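PDB 3B4U: dihydrodipicolinate synthase from Agrobacterium tumefaciens, which probably catalyses the condensation of pyruvate with aspartate semialdehyde in lysine biosynthesis. Local coordinates for residues A71-S83 / A94-S108. Residues are numbered along the deposited sequence; the frame is centred on the assembly and turned at random. Where two conformers were deposited one is given.
With MG (magnesium ion), chain C.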
ATOM      1  N   ALA B  71     -29.025  -2.529  -5.060  1.00  8.66           N
ATOM      2  CA  ALA B  71     -29.171  -3.120  -3.736  1.00  9.65           C
ATOM      3  C   ALA B  71     -27.806  -3.271  -3.075  1.00  8.99           C
ATOM      4  O   ALA B  71     -26.893  -3.814  -3.700  1.00  8.23           O
ATOM      5  CB  ALA B  71     -29.833  -4.502  -3.865  1.00 10.90           C
ATOM      6  N   PRO B  72     -27.650  -2.853  -1.808  1.00  9.11           N
ATOM      7  CA  PRO B  72     -26.378  -3.084  -1.132  1.00  9.18           C
ATOM      8  C   PRO B  72     -25.943  -4.553  -1.147  1.00  8.43           C
ATOM      9  O   PRO B  72     -24.749  -4.833  -1.226  1.00  8.09           O
ATOM     10  CB  PRO B  72     -26.656  -2.582   0.290  1.00 10.11           C
ATOM     11  CG  PRO B  72     -27.640  -1.492   0.142  1.00 10.77           C
ATOM     12  CD  PRO B  72     -28.538  -1.974  -1.024  1.00 10.60           C
ATOM     13  N   SER B  73     -26.893  -5.483  -1.091  1.00  8.88           N
ATOM     14  CA  SER B  73     -26.570  -6.892  -1.162  1.00  9.35           C
ATOM     15  C   SER B  73     -26.023  -7.361  -2.494  1.00  8.65           C
ATOM     16  O   SER B  73     -25.589  -8.510  -2.606  1.00  9.68           O
ATOM     17  CB  SER B  73     -27.778  -7.719  -0.769  1.00 10.38           C
ATOM     18  OG  SER B  73     -28.844  -7.522  -1.671  1.00 11.79           O
ATOM     19  N   ARG B  74     -26.035  -6.488  -3.497  1.00  8.23           N
ATOM     20  CA  ARG B  74     -25.381  -6.748  -4.767  1.00  8.52           C
ATOM     21  C   ARG B  74     -24.078  -5.970  -4.926  1.00  7.46           C
ATOM     22  O   ARG B  74     -23.539  -5.928  -6.022  1.00  7.09           O
ATOM     23  CB  ARG B  74     -26.333  -6.465  -5.924  1.00  9.38           C
ATOM     24  CG  ARG B  74     -27.482  -7.487  -5.961  1.00 10.29           C
ATOM     25  CD  ARG B  74     -28.319  -7.346  -7.174  1.00 13.04           C
ATOM     26  NE  ARG B  74     -29.417  -8.296  -7.148  1.00 14.24           N
ATOM     27  CZ  ARG B  74     -30.722  -7.995  -7.081  1.00 14.96           C
ATOM     28  NH1 ARG B  74     -31.202  -6.734  -7.030  1.00 15.91           N
ATOM     29  NH2 ARG B  74     -31.569  -9.003  -7.086  1.00 17.75           N
ATOM     30  N   ILE B  75     -23.541  -5.439  -3.823  1.00  6.67           N
ATOM     31  CA  ILE B  75     -22.299  -4.679  -3.841  1.00  6.46           C
ATOM     32  C   ILE B  75     -21.307  -5.322  -2.894  1.00  6.04           C
ATOM     33  O   ILE B  75     -21.599  -5.601  -1.736  1.00  6.98           O
ATOM     34  CB  ILE B  75     -22.531  -3.221  -3.407  1.00  6.80           C
ATOM     35  CG1 ILE B  75     -23.509  -2.539  -4.351  1.00  7.39           C
ATOM     36  CG2 ILE B  75     -21.208  -2.446  -3.356  1.00  8.40           C
ATOM     37  CD1 ILE B  75     -23.942  -1.146  -3.906  1.00  9.07           C
ATOM     38  N   VAL B  76     -20.106  -5.570  -3.403  1.00  5.75           N
ATOM     39  CA  VAL B  76     -18.932  -5.977  -2.624  1.00  5.86           C
ATOM     40  C   VAL B  76     -17.965  -4.803  -2.666  1.00  5.46           C
ATOM     41  O   VAL B  76     -17.820  -4.177  -3.716  1.00  6.16           O
ATOM     42  CB  VAL B  76     -18.289  -7.237  -3.243  1.00  5.72           C
ATOM     43  CG1 VAL B  76     -17.000  -7.640  -2.543  1.00  6.64           C
ATOM     44  CG2 VAL B  76     -19.298  -8.396  -3.260  1.00  7.05           C
ATOM     45  N   THR B  77     -17.309  -4.465  -1.554  1.00  5.58           N
ATOM     46  CA  THR B  77     -16.321  -3.397  -1.564  1.00  5.19           C
ATOM     47  C   THR B  77     -14.934  -3.922  -1.284  1.00  5.15           C
ATOM     48  O   THR B  77     -14.696  -4.560  -0.243  1.00  5.86           O
ATOM     49  CB  THR B  77     -16.672  -2.293  -0.563  1.00  6.44           C
ATOM     50  OG1 THR B  77     -16.740  -2.830   0.750  1.00  7.89           O
ATOM     51  CG2 THR B  77     -17.997  -1.662  -0.885  1.00  7.80           C
ATOM     52  N   GLY B  78     -13.984  -3.599  -2.149  1.00  5.13           N
ATOM     53  CA  GLY B  78     -12.578  -3.864  -1.888  1.00  5.44           C
ATOM     54  C   GLY B  78     -12.012  -2.921  -0.860  1.00  4.96           C
ATOM     55  O   GLY B  78     -12.333  -1.736  -0.854  1.00  5.89           O
ATOM     56  N   VAL B  79     -11.181  -3.461   0.013  1.00  4.99           N
ATOM     57  CA  VAL B  79     -10.451  -2.717   1.046  1.00  5.10           C
ATOM     58  C   VAL B  79      -9.007  -3.159   0.906  1.00  4.79           C
ATOM     59  O   VAL B  79      -8.688  -4.320   1.067  1.00  5.38           O
ATOM     60  CB  VAL B  79     -11.024  -2.993   2.458  1.00  5.39           C
ATOM     61  CG1 VAL B  79     -10.168  -2.322   3.519  1.00  6.75           C
ATOM     62  CG2 VAL B  79     -12.471  -2.447   2.552  1.00  6.52           C
ATOM     63  N   LEU B  80      -8.155  -2.204   0.551  1.00  5.53           N
ATOM     64  CA  LEU B  80      -6.800  -2.411   0.046  1.00  5.87           C
ATOM     65  C   LEU B  80      -5.810  -1.542   0.769  1.00  6.53           C
ATOM     66  O   LEU B  80      -4.929  -0.962   0.173  1.00  8.92           O
ATOM     67  CB  LEU B  80      -6.747  -2.132  -1.458  1.00  6.42           C
ATOM     68  CG  LEU B  80      -7.766  -2.832  -2.361  1.00  6.49           C
ATOM     69  CD1 LEU B  80      -7.576  -2.399  -3.825  1.00  7.78           C
ATOM     70  CD2 LEU B  80      -7.679  -4.369  -2.252  1.00  7.22           C
ATOM     71  N   VAL B  81      -5.959  -1.402   2.073  1.00  6.99           N
ATOM     72  CA  VAL B  81      -5.154  -0.473   2.895  1.00  7.21           C
ATOM     73  C   VAL B  81      -4.223  -1.214   3.843  1.00  6.84           C
ATOM     74  O   VAL B  81      -4.200  -2.463   3.925  1.00  8.30           O
ATOM     75  CB  VAL B  81      -6.044   0.524   3.640  1.00  8.48           C
ATOM     76  CG1 VAL B  81      -6.795   1.381   2.622  1.00 11.06           C
ATOM     77  CG2 VAL B  81      -6.983  -0.206   4.578  1.00 11.42           C
ATOM     78  N   ASP B  82      -3.395  -0.451   4.538  1.00  6.43           N
ATOM     79  CA  ASP B  82      -2.286  -1.058   5.273  1.00  6.47           C
ATOM     80  C   ASP B  82      -2.399  -0.951   6.779  1.00  6.53           C
ATOM     81  O   ASP B  82      -1.634  -1.595   7.491  1.00  8.51           O
ATOM     82  CB  ASP B  82      -0.964  -0.488   4.783  1.00  6.32           C
ATOM     83  CG  ASP B  82      -0.878  -0.562   3.273  1.00  6.39           C
ATOM     84  OD1 ASP B  82      -1.227  -1.647   2.740  1.00  6.77           O
ATOM     85  OD2 ASP B  82      -0.515   0.446   2.639  1.00  6.64           O
ATOM     86  N   SER B  83      -3.336  -0.166   7.283  1.00  6.43           N
ATOM     87  CA  SER B  83      -3.494  -0.001   8.718  1.00  6.83           C
ATOM     88  C   SER B  83      -4.752  -0.693   9.173  1.00  7.17           C
ATOM     89  O   SER B  83      -5.768  -0.785   8.459  1.00  6.99           O
ATOM     90  CB  SER B  83      -3.550   1.493   9.093  1.00  7.63           C
ATOM     91  OG  SER B  83      -4.705   2.111   8.548  1.00  8.30           O
ATOM     92  N   ALA B  94     -18.958  -0.051   4.893  1.00  7.52           N
ATOM     93  CA  ALA B  94     -19.620  -0.821   3.845  1.00  7.37           C
ATOM     94  C   ALA B  94     -20.575  -1.842   4.436  1.00  7.39           C
ATOM     95  O   ALA B  94     -21.704  -2.019   3.949  1.00  7.91           O
ATOM     96  CB  ALA B  94     -18.595  -1.461   2.910  1.00  7.89           C
ATOM     97  N   LEU B  95     -20.162  -2.523   5.500  1.00  6.84           N
ATOM     98  CA  LEU B  95     -21.032  -3.518   6.122  1.00  7.30           C
ATOM     99  C   LEU B  95     -22.275  -2.874   6.721  1.00  7.98           C
ATOM    100  O   LEU B  95     -23.365  -3.415   6.594  1.00  7.97           O
ATOM    101  CB  LEU B  95     -20.283  -4.298   7.197  1.00  8.22           C
ATOM    102  CG  LEU B  95     -19.184  -5.256   6.690  1.00  8.27           C
ATOM    103  CD1 LEU B  95     -18.440  -5.852   7.865  1.00  9.66           C
ATOM    104  CD2 LEU B  95     -19.740  -6.340   5.743  1.00  7.86           C
ATOM    105  N   ASN B  96     -22.125  -1.697   7.326  1.00  7.92           N
ATOM    106  CA  ASN B  96     -23.260  -0.976   7.908  0.50  8.90           C
ATOM    107  C   ASN B  96     -24.226  -0.538   6.830  1.00  9.42           C
ATOM    108  O   ASN B  96     -25.440  -0.470   7.052  1.00 10.67           O
ATOM    109  CB  ASN B  96     -22.765   0.252   8.684  0.50  8.81           C
ATOM    110  CG  ASN B  96     -23.906   1.135   9.161  0.50  8.59           C
ATOM    111  OD1 ASN B  96     -24.108   2.239   8.661  0.50 10.35           O
ATOM    112  ND2 ASN B  96     -24.662   0.629  10.109  0.50  8.03           N
ATOM    113  N   ALA B  97     -23.718  -0.223   5.654  1.00  9.46           N
ATOM    114  CA  ALA B  97     -24.529   0.138   4.496  1.00  9.88           C
ATOM    115  C   ALA B  97     -25.235  -1.056   3.865  1.00 10.10           C
ATOM    116  O   ALA B  97     -26.094  -0.884   2.999  1.00 11.85           O
ATOM    117  CB  ALA B  97     -23.691   0.844   3.453  1.00 10.90           C
ATOM    118  N   GLY B  98     -24.884  -2.265   4.275  1.00  8.94           N
ATOM    119  CA  GLY B  98     -25.529  -3.469   3.778  1.00  8.84           C
ATOM    120  C   GLY B  98     -24.768  -4.210   2.677  1.00  8.44           C
ATOM    121  O   GLY B  98     -25.332  -5.095   2.061  1.00  8.27           O
ATOM    122  N   ALA B  99     -23.490  -3.906   2.459  1.00  8.07           N
ATOM    123  CA  ALA B  99     -22.729  -4.578   1.418  1.00  7.55           C
ATOM    124  C   ALA B  99     -22.763  -6.061   1.619  1.00  7.01           C
ATOM    125  O   ALA B  99     -22.754  -6.566   2.744  1.00  7.78           O
ATOM    126  CB  ALA B  99     -21.292  -4.077   1.406  1.00  8.20           C
ATOM    127  N   ARG B 100     -22.766  -6.795   0.511  1.00  7.15           N
ATOM    128  CA  ARG B 100     -22.766  -8.253   0.558  1.00  7.95           C
ATOM    129  C   ARG B 100     -21.526  -8.795   1.255  1.00  6.58           C
ATOM    130  O   ARG B 100     -21.592  -9.754   2.032  1.00  7.80           O
ATOM    131  CB  ARG B 100     -22.809  -8.815  -0.878  1.00  9.74           C
ATOM    132  CG  ARG B 100     -23.199 -10.261  -0.891  1.00 11.02           C
ATOM    133  CD  ARG B 100     -22.832 -11.003  -2.149  1.00 13.43           C
ATOM    134  NE  ARG B 100     -23.379 -12.380  -2.164  1.00 15.29           N
ATOM    135  CZ  ARG B 100     -22.914 -13.434  -1.491  1.00 15.92           C
ATOM    136  NH1 ARG B 100     -21.850 -13.385  -0.731  1.00 12.56           N
ATOM    137  NH2 ARG B 100     -23.543 -14.599  -1.598  1.00 17.45           N
ATOM    138  N   ASN B 101     -20.382  -8.194   0.931  1.00  6.22           N
ATOM    139  CA  ASN B 101     -19.101  -8.664   1.414  1.00  6.38           C
ATOM    140  C   ASN B 101     -18.112  -7.521   1.381  1.00  5.87           C
ATOM    141  O   ASN B 101     -18.284  -6.533   0.647  1.00  6.42           O
ATOM    142  CB  ASN B 101     -18.485  -9.774   0.489  1.00  6.20           C
ATOM    143  CG  ASN B 101     -19.220 -11.072   0.511  1.00  6.85           C
ATOM    144  OD1 ASN B 101     -19.017 -11.916   1.428  1.00  8.20           O
ATOM    145  ND2 ASN B 101     -20.040 -11.275  -0.466  1.00  6.24           N
ATOM    146  N   ILE B 102     -17.040  -7.697   2.151  1.00  6.35           N
ATOM    147  CA  ILE B 102     -15.803  -6.968   1.973  1.00  5.52           C
ATOM    148  C   ILE B 102     -14.798  -7.886   1.281  1.00  5.75           C
ATOM    149  O   ILE B 102     -14.668  -9.036   1.658  1.00  6.16           O
ATOM    150  CB  ILE B 102     -15.216  -6.559   3.346  1.00  6.18           C
ATOM    151  CG1 ILE B 102     -16.246  -5.810   4.210  1.00  6.99           C
ATOM    152  CG2 ILE B 102     -13.935  -5.712   3.154  1.00  6.75           C
ATOM    153  CD1 ILE B 102     -16.836  -4.574   3.564  1.00  8.35           C
ATOM    154  N   LEU B 103     -14.071  -7.365   0.292  1.00  5.03           N
ATOM    155  CA  LEU B 103     -12.915  -8.044  -0.284  1.00  5.13           C
ATOM    156  C   LEU B 103     -11.712  -7.401   0.351  1.00  5.23           C
ATOM    157  O   LEU B 103     -11.345  -6.282  -0.007  1.00  5.52           O
ATOM    158  CB  LEU B 103     -12.920  -7.896  -1.795  1.00  5.57           C
ATOM    159  CG  LEU B 103     -11.692  -8.497  -2.484  1.00  5.85           C
ATOM    160  CD1 LEU B 103     -11.627 -10.015  -2.284  1.00  7.44           C
ATOM    161  CD2 LEU B 103     -11.684  -8.146  -3.977  1.00  7.57           C
ATOM    162  N   LEU B 104     -11.136  -8.074   1.337  1.00  5.02           N
ATOM    163  CA  LEU B 104     -10.113  -7.494   2.187  1.00  5.10           C
ATOM    164  C   LEU B 104      -8.737  -8.029   1.860  1.00  5.20           C
ATOM    165  O   LEU B 104      -8.421  -9.196   2.085  1.00  5.40           O
ATOM    166  CB  LEU B 104     -10.445  -7.774   3.652  1.00  5.84           C
ATOM    167  CG  LEU B 104      -9.509  -7.169   4.690  1.00  6.45           C
ATOM    168  CD1 LEU B 104      -9.479  -5.642   4.650  1.00  6.83           C
ATOM    169  CD2 LEU B 104      -9.878  -7.671   6.087  1.00  7.58           C
ATOM    170  N   ALA B 105      -7.890  -7.142   1.358  1.00  5.01           N
ATOM    171  CA  ALA B 105      -6.503  -7.476   1.139  1.00  5.70           C
ATOM    172  C   ALA B 105      -5.739  -7.425   2.454  1.00  6.00           C
ATOM    173  O   ALA B 105      -6.053  -6.626   3.321  1.00  6.08           O
ATOM    174  CB  ALA B 105      -5.851  -6.522   0.128  1.00  6.96           C
ATOM    175  N   PRO B 106      -4.694  -8.248   2.587  1.00  5.92           N
ATOM    176  CA  PRO B 106      -3.738  -8.016   3.673  1.00  6.31           C
ATOM    177  C   PRO B 106      -3.015  -6.681   3.422  1.00  6.65           C
ATOM    178  O   PRO B 106      -3.003  -6.187   2.304  1.00  6.81           O
ATOM    179  CB  PRO B 106      -2.763  -9.183   3.541  1.00  6.22           C
ATOM    180  CG  PRO B 106      -2.757  -9.439   2.061  1.00  6.50           C
ATOM    181  CD  PRO B 106      -4.191  -9.255   1.623  1.00  6.08           C
ATOM    182  N   PRO B 107      -2.408  -6.128   4.462  1.00  7.11           N
ATOM    183  CA  PRO B 107      -1.615  -4.933   4.297  1.00  7.51           C
ATOM    184  C   PRO B 107      -0.432  -5.204   3.350  1.00  7.19           C
ATOM    185  O   PRO B 107       0.113  -6.309   3.335  1.00  8.20           O
ATOM    186  CB  PRO B 107      -1.185  -4.636   5.731  1.00  7.88           C
ATOM    187  CG  PRO B 107      -1.137  -5.994   6.405  1.00  8.35           C
ATOM    188  CD  PRO B 107      -2.299  -6.688   5.819  1.00  6.69           C
ATOM    189  N   SER B 108      -0.033  -4.195   2.575  1.00  7.69           N
ATOM    190  CA  SER B 108       0.824  -4.385   1.411  1.00  8.23           C
ATOM    191  C   SER B 108       1.968  -3.382   1.326  1.00  8.53           C
ATOM    192  O   SER B 108       2.500  -3.141   0.233  1.00  9.42           O
ATOM    193  CB  SER B 108      -0.039  -4.377   0.130  1.00  9.47           C
ATOM    194  OG  SER B 108      -0.685  -3.139  -0.111  1.00 10.07           O
TER
HETATM  195 MG    MG C 295      -0.920   0.955   0.625  1.00  6.53          MG
HETATM  196  O   HOH W   1     -25.172 -11.308  -4.540  1.00 28.40           O
HETATM  197  O   HOH W   2      -2.212  -0.627   0.490  1.00  8.24           O
HETATM  198  O   HOH W   3      -6.670  -3.819   3.613  1.00  8.29           O
HETATM  199  O   HOH W   4      -3.278  -3.749   1.124  1.00 10.43           O
HETATM  200  O   HOH W   5       0.489  -0.323  -0.221  1.00  9.95           O
HETATM  201  O   HOH W   6      -2.349   2.217   1.474  1.00  8.87           O
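Asp-82 meets Ser-108 in the loops that follow the C-terminal ends of strands 75-79 and 101-104. CB of Asp-82 lies 4.3 Å from CB of Pro-107. CG stands anti to the carbonyl carbon (chi1 -51°), near the magnesium and Ser-108 N, and chi2 (-46°) turns the carboxylate to give its oxygens different partners. OD1 of Asp-82 accepts the backbone N of Ser-108 at 2.8 Å, from above the carboxylate plane, and can also accept a hydrogen bond from a magnesium-bound water, whose O is 2.7 Å away. OD2 of Asp-82 binds the magnesium ion at 2.1 Å. Asp-82 of the second subunit binds the same ion, so the metal bridges the dimer.

Farther back, strands 75-79 and 101-104 run parallel at 26°. The backbone of Leu-103 bonds twice to the neighbouring strand: its N donates to Thr-77 O (2.9 Å) and its O accepts from Val-79 N (2.8 Å). On the helix-facing side, Val-79 spreads its branches, CG2 against Ile-102 CG2 and CG1 against Leu-104 CD1, both at 3.6 Å. Thr-77 OG1, 3.2 Å from Ala-94 CB, is buried without a polar partner.

These strands and helix 84-96 form a beta-alpha-beta crossover of the TIM barrel; strand 40-43 flanks 75-79, strand 136-140 flanks 101-104, and helix 115-129 packs on Leu-104.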